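Local coordinates for protein 3'-5'-exonuclease (Saccharomyces cerevisiae, PDB 3E2V) that probably incises double-stranded DNA and trims it from the 3' end, as a magnesium-binding nuclease of the TatD family, at residues L19-D23 / P24-G28; S335-K338 / N339-A342. All blocks are in the same frame, centred on the assembly; numbering follows the deposited sequence.

Contact 1: residues L19-D23 / P24-G28; sequences LNLTD and PMFHG
Two rings, of Phe26 and His27, turn their edges to backbone oxygens of the bend before them. The Phe26 ring has Asn20 O near its plane, 3.3 Å from Phe26 CD2. Leu19 CD1, Leu21 CA and Asp23 CB approach the same ring obliquely. The His27 ring takes two carbonyls at its edge. His27 NE2 donates to Leu21 O at 3.1 Å, on a lone pair, with the oxygen tilted 18° from the ring plane. Asp23 O lies in the ring plane, 3.0 Å from His27 CD2. It is the acceptor for Phe26 N, which sits above the carbonyl plane.

Asp23 opens an Asx turn: OD2 accepts from Met25 N at 2.9 Å, on its anti side and 30° out of the carboxylate plane. CG stands anti to the backbone N (chi1 -169°), which brings the carboxylate over Pro24 N and onto the 3-10 segment. An alanine here is likely to leave Met25 N without this acceptor and free the start of that segment to shift. Asn20 points elsewhere, to Thr58 and to Asp303, a magnesium ligand. The bend joins a second-shell residue of the metal site to a turn fixed by its own carbonyls and one carboxylate.

Contact 2: residues S335-K338 / N339-A342; sequences SVKK and NKLA
A turn at the end of strand 334-336 brings Lys340 back against Val336 and Lys337. The strand pairs in parallel with strand 351-353, and this turn begins the connection between them. Lys340 N donates to Lys337 O at 2.9 Å, from above the carbonyl plane and with an N-H...O angle of 158°.

On the apolar side, Val336 CG2 meets Leu341 CD1 at 4.0 Å, and Val336 CB lies equally far from Lys340 CB. Leu341 is buried; it also packs on Tyr351 and Val353 of the partner strand.

The other side is polar and exposed. Asn339 CG is wedged between its backbone N and carbonyl carbon (chi1 65°). This lays the amide alongside Lys337, with Asn339 OD1 3.4 Å from Lys337 CB. Lys337 and Lys340 run side by side and point the same way, with Lys337 CE 4.0 Å from Lys340 CG. Lys337 NZ and Lys340 NZ are 5.3 Å apart and not in contact; the two like charges probably repel mildly, and both residues are exposed. Lys338 heads elsewhere, to a cation-pi contact with Tyr35.

A water bridges the next step: it donates to Lys338 O at 2.7 Å and accepts from Ala342 N. The Lys337 to Lys340 bond and the backbone angles of Lys338 and Asn339 are those of a type I beta turn, here leading out of strand 334-336 into the link to strand 351-353.

Overall arrangement
Contact 1 is partly buried; contact 2 lies on the surface. They share no helix or strand. Residues 19-28 follow the first strand of the eight-stranded parallel barrel sheet and reach close to the magnesium site. Residues 335-342 belong to a separate pair of parallel strands, away from the annotated sites. Their centres are 15 Å apart and their nearest atoms about 7 Å, without touching. Tyr35 lies near both: its backbone pairs with Gly28, and its ring is the one Lys338 reaches. Contact 1 relies on ring edges, carbonyls, a carboxylate and leucines against a phenylalanine ring. Contact 2 relies on one backbone bond, a bridging water, aliphatic lysine stems and a small valine-leucine contact.

Contact 1: residues L19-D23 / P24-G28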
ATOM      1  N   LEU A  19       2.993   4.052  -3.022  1.00 12.56           N
ATOM      2  CA  LEU A  19       2.924   5.393  -3.536  1.00 13.10           C
ATOM      3  C   LEU A  19       1.459   5.830  -3.698  1.00 12.68           C
ATOM      4  O   LEU A  19       0.725   5.291  -4.531  1.00 13.08           O
ATOM      5  CB  LEU A  19       3.684   5.470  -4.865  1.00 13.46           C
ATOM      6  CG  LEU A  19       3.642   6.811  -5.616  1.00 12.90           C
ATOM      7  CD1 LEU A  19       4.068   7.964  -4.717  1.00 14.95           C
ATOM      8  CD2 LEU A  19       4.549   6.765  -6.820  1.00 13.95           C
ATOM      9  N   ASN A  20       1.021   6.801  -2.896  1.00 12.70           N
ATOM     10  CA  ASN A  20      -0.379   7.239  -2.991  1.00 13.01           C
ATOM     11  C   ASN A  20      -0.504   8.356  -4.011  1.00 13.45           C
ATOM     12  O   ASN A  20      -0.784   9.510  -3.669  1.00 14.14           O
ATOM     13  CB  ASN A  20      -0.859   7.713  -1.625  1.00 12.79           C
ATOM     14  CG  ASN A  20      -0.761   6.638  -0.582  1.00 14.06           C
ATOM     15  OD1 ASN A  20      -1.583   5.721  -0.541  1.00 17.78           O
ATOM     16  ND2 ASN A  20       0.258   6.752   0.294  1.00 15.23           N
ATOM     17  N   LEU A  21      -0.251   8.016  -5.271  1.00 12.96           N
ATOM     18  CA  LEU A  21      -0.116   9.027  -6.316  1.00 13.96           C
ATOM     19  C   LEU A  21      -1.395   9.787  -6.626  1.00 14.38           C
ATOM     20  O   LEU A  21      -1.333  10.915  -7.130  1.00 14.77           O
ATOM     21  CB  LEU A  21       0.454   8.379  -7.572  1.00 14.52           C
ATOM     22  CG  LEU A  21       1.048   9.385  -8.562  1.00 14.83           C
ATOM     23  CD1 LEU A  21       2.279  10.102  -7.993  1.00 17.01           C
ATOM     24  CD2 LEU A  21       1.391   8.685  -9.870  1.00 18.22           C
ATOM     25  N   THR A  22      -2.547   9.206  -6.312  1.00 14.76           N
ATOM     26  CA  THR A  22      -3.803   9.939  -6.476  1.00 15.44           C
ATOM     27  C   THR A  22      -4.069  10.972  -5.381  1.00 15.74           C
ATOM     28  O   THR A  22      -5.081  11.683  -5.455  1.00 15.87           O
ATOM     29  CB  THR A  22      -5.011   9.000  -6.506  1.00 15.09           C
ATOM     30  OG1 THR A  22      -5.156   8.359  -5.224  1.00 16.17           O
ATOM     31  CG2 THR A  22      -4.857   7.959  -7.597  1.00 16.16           C
ATOM     32  N   ASP A  23      -3.215  11.054  -4.353  1.00 15.28           N
ATOM     33  CA  ASP A  23      -3.496  11.964  -3.260  1.00 15.46           C
ATOM     34  C   ASP A  23      -3.593  13.408  -3.750  1.00 15.04           C
ATOM     35  O   ASP A  23      -2.795  13.819  -4.586  1.00 15.64           O
ATOM     36  CB  ASP A  23      -2.442  11.867  -2.174  1.00 15.12           C
ATOM     37  CG  ASP A  23      -2.873  12.609  -0.942  1.00 16.65           C
ATOM     38  OD1 ASP A  23      -3.569  12.009  -0.107  1.00 19.07           O
ATOM     39  OD2 ASP A  23      -2.582  13.810  -0.855  1.00 16.59           O
ATOM     40  N   PRO A  24      -4.592  14.170  -3.262  1.00 15.13           N
ATOM     41  CA  PRO A  24      -4.698  15.558  -3.717  1.00 15.17           C
ATOM     42  C   PRO A  24      -3.448  16.428  -3.601  1.00 14.93           C
ATOM     43  O   PRO A  24      -3.278  17.332  -4.419  1.00 14.46           O
ATOM     44  CB  PRO A  24      -5.855  16.108  -2.879  1.00 15.95           C
ATOM     45  CG  PRO A  24      -6.723  14.893  -2.683  1.00 16.72           C
ATOM     46  CD  PRO A  24      -5.712  13.816  -2.372  1.00 15.31           C
ATOM     47  N   MET A  25      -2.560  16.145  -2.651  1.00 14.32           N
ATOM     48  CA  MET A  25      -1.337  16.963  -2.514  1.00 13.90           C
ATOM     49  C   MET A  25      -0.461  16.885  -3.779  1.00 14.27           C
ATOM     50  O   MET A  25       0.183  17.860  -4.171  1.00 14.51           O
ATOM     51  CB  MET A  25      -0.514  16.549  -1.282  1.00 14.72           C
ATOM     52  CG  MET A  25      -1.107  16.983   0.047  1.00 15.39           C
ATOM     53  SD  MET A  25       0.073  16.759   1.466  1.00 14.45           S
ATOM     54  CE  MET A  25      -0.734  15.412   2.269  1.00 21.57           C
ATOM     55  N   PHE A  26      -0.462  15.717  -4.427  1.00 14.32           N
ATOM     56  CA  PHE A  26       0.302  15.539  -5.662  1.00 14.44           C
ATOM     57  C   PHE A  26      -0.338  16.242  -6.858  1.00 14.44           C
ATOM     58  O   PHE A  26       0.268  16.378  -7.932  1.00 15.21           O
ATOM     59  CB  PHE A  26       0.536  14.052  -5.952  1.00 14.30           C
ATOM     60  CG  PHE A  26       1.412  13.379  -4.934  1.00 13.88           C
ATOM     61  CD1 PHE A  26       2.555  14.014  -4.460  1.00 14.79           C
ATOM     62  CD2 PHE A  26       1.099  12.100  -4.450  1.00 14.21           C
ATOM     63  CE1 PHE A  26       3.377  13.388  -3.509  1.00 16.04           C
ATOM     64  CE2 PHE A  26       1.914  11.457  -3.524  1.00 14.16           C
ATOM     65  CZ  PHE A  26       3.056  12.105  -3.047  1.00 16.06           C
ATOM     66  N   HIS A  27      -1.571  16.698  -6.649  1.00 14.95           N
ATOM     67  CA  HIS A  27      -2.309  17.448  -7.647  1.00 15.86           C
ATOM     68  C   HIS A  27      -2.392  18.940  -7.264  1.00 15.88           C
ATOM     69  O   HIS A  27      -3.136  19.714  -7.876  1.00 16.03           O
ATOM     70  CB  HIS A  27      -3.654  16.759  -7.878  1.00 16.40           C
ATOM     71  CG  HIS A  27      -3.483  15.326  -8.296  1.00 19.30           C
ATOM     72  ND1 HIS A  27      -3.574  14.916  -9.609  1.00 23.95           N
ATOM     73  CD2 HIS A  27      -3.119  14.233  -7.584  1.00 21.21           C
ATOM     74  CE1 HIS A  27      -3.316  13.621  -9.682  1.00 23.81           C
ATOM     75  NE2 HIS A  27      -3.030  13.183  -8.467  1.00 24.64           N
ATOM     76  N   GLY A  28      -1.587  19.340  -6.282  1.00 15.45           N
ATOM     77  CA  GLY A  28      -1.469  20.739  -5.897  1.00 15.19           C
ATOM     78  C   GLY A  28      -2.509  21.216  -4.898  1.00 15.41           C
ATOM     79  O   GLY A  28      -2.597  22.424  -4.633  1.00 16.01           O
TER

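Contact 2: residues S335-K338 / N339-A342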
ATOM      1  N   SER A 335      13.401  22.249  -1.051  1.00 21.06           N
ATOM      2  CA  SER A 335      12.025  22.099  -0.571  1.00 21.77           C
ATOM      3  C   SER A 335      11.497  23.483  -0.223  1.00 21.52           C
ATOM      4  O   SER A 335      12.148  24.226   0.511  1.00 23.14           O
ATOM      5  CB  SER A 335      12.026  21.205   0.669  1.00 22.44           C
ATOM      6  OG  SER A 335      10.727  20.907   1.145  1.00 27.74           O
ATOM      7  N   VAL A 336      10.340  23.845  -0.777  1.00 19.55           N
ATOM      8  CA  VAL A 336       9.725  25.160  -0.523  1.00 19.32           C
ATOM      9  C   VAL A 336       8.323  24.995   0.047  1.00 19.17           C
ATOM     10  O   VAL A 336       7.706  23.928  -0.077  1.00 18.40           O
ATOM     11  CB  VAL A 336       9.645  26.015  -1.809  1.00 19.56           C
ATOM     12  CG1 VAL A 336      11.037  26.397  -2.320  1.00 20.83           C
ATOM     13  CG2 VAL A 336       8.846  25.306  -2.908  1.00 19.86           C
ATOM     14  N   LYS A 337       7.789  26.053   0.657  1.00 18.64           N
ATOM     15  CA  LYS A 337       6.418  26.000   1.167  1.00 19.91           C
ATOM     16  C   LYS A 337       5.446  25.848  -0.015  1.00 18.31           C
ATOM     17  O   LYS A 337       5.759  26.243  -1.144  1.00 18.75           O
ATOM     18  CB  LYS A 337       6.073  27.254   1.986  1.00 19.82           C
ATOM     19  CG  LYS A 337       6.994  27.504   3.194  1.00 21.89           C
ATOM     20  CD  LYS A 337       6.741  28.883   3.851  1.00 23.85           C
ATOM     21  CE  LYS A 337       6.995  30.069   2.883  1.00 28.35           C
ATOM     22  NZ  LYS A 337       8.413  30.604   2.776  1.00 28.78           N
ATOM     23  N   LYS A 338       4.282  25.259   0.242  1.00 18.95           N
ATOM     24  CA  LYS A 338       3.323  24.976  -0.840  1.00 18.72           C
ATOM     25  C   LYS A 338       2.929  26.214  -1.672  1.00 19.10           C
ATOM     26  O   LYS A 338       2.672  26.095  -2.864  1.00 18.63           O
ATOM     27  CB  LYS A 338       2.078  24.269  -0.291  1.00 18.82           C
ATOM     28  CG  LYS A 338       1.373  25.056   0.814  1.00 19.76           C
ATOM     29  CD  LYS A 338       0.167  24.309   1.346  1.00 21.84           C
ATOM     30  CE  LYS A 338      -0.509  25.077   2.478  1.00 25.19           C
ATOM     31  NZ  LYS A 338       0.282  25.067   3.726  1.00 26.76           N
ATOM     32  N   ASN A 339       2.908  27.391  -1.047  1.00 20.18           N
ATOM     33  CA  ASN A 339       2.551  28.618  -1.768  1.00 21.13           C
ATOM     34  C   ASN A 339       3.696  29.222  -2.589  1.00 21.30           C
ATOM     35  O   ASN A 339       3.508  30.227  -3.289  1.00 21.85           O
ATOM     36  CB  ASN A 339       1.980  29.672  -0.807  1.00 21.45           C
ATOM     37  CG  ASN A 339       2.997  30.150   0.213  1.00 24.69           C
ATOM     38  OD1 ASN A 339       3.808  29.375   0.710  1.00 27.90           O
ATOM     39  ND2 ASN A 339       2.936  31.430   0.552  1.00 28.19           N
ATOM     40  N   LYS A 340       4.871  28.597  -2.523  1.00 20.87           N
ATOM     41  CA  LYS A 340       6.060  29.050  -3.248  1.00 21.64           C
ATOM     42  C   LYS A 340       6.453  28.136  -4.405  1.00 20.88           C
ATOM     43  O   LYS A 340       7.365  28.458  -5.165  1.00 21.75           O
ATOM     44  CB  LYS A 340       7.251  29.199  -2.279  1.00 21.56           C
ATOM     45  CG  LYS A 340       7.019  30.181  -1.133  1.00 24.40           C
ATOM     46  CD  LYS A 340       6.844  31.598  -1.640  1.00 27.58           C
ATOM     47  CE  LYS A 340       6.696  32.561  -0.482  1.00 30.89           C
ATOM     48  NZ  LYS A 340       6.682  33.959  -0.985  1.00 33.26           N
ATOM     49  N   LEU A 341       5.764  27.002  -4.557  1.00 19.47           N
ATOM     50  CA  LEU A 341       6.142  26.032  -5.580  1.00 18.72           C
ATOM     51  C   LEU A 341       5.792  26.498  -7.005  1.00 18.61           C
ATOM     52  O   LEU A 341       6.565  26.297  -7.938  1.00 18.39           O
ATOM     53  CB  LEU A 341       5.513  24.664  -5.305  1.00 19.03           C
ATOM     54  CG  LEU A 341       5.988  23.614  -6.302  1.00 19.75           C
ATOM     55  CD1 LEU A 341       7.467  23.286  -6.066  1.00 21.02           C
ATOM     56  CD2 LEU A 341       5.171  22.370  -6.267  1.00 19.97           C
ATOM     57  N   ALA A 342       4.614  27.098  -7.175  1.00 18.97           N
ATOM     58  CA  ALA A 342       4.112  27.342  -8.521  1.00 20.04           C
ATOM     59  C   ALA A 342       5.087  28.150  -9.394  1.00 20.65           C
ATOM     60  O   ALA A 342       5.307  27.810 -10.548  1.00 21.17           O
ATOM     61  CB  ALA A 342       2.753  27.994  -8.469  1.00 19.95           C
TER
HETATM   62  O   HOH W   1       2.648  27.580  -5.126  1.00 22.35           O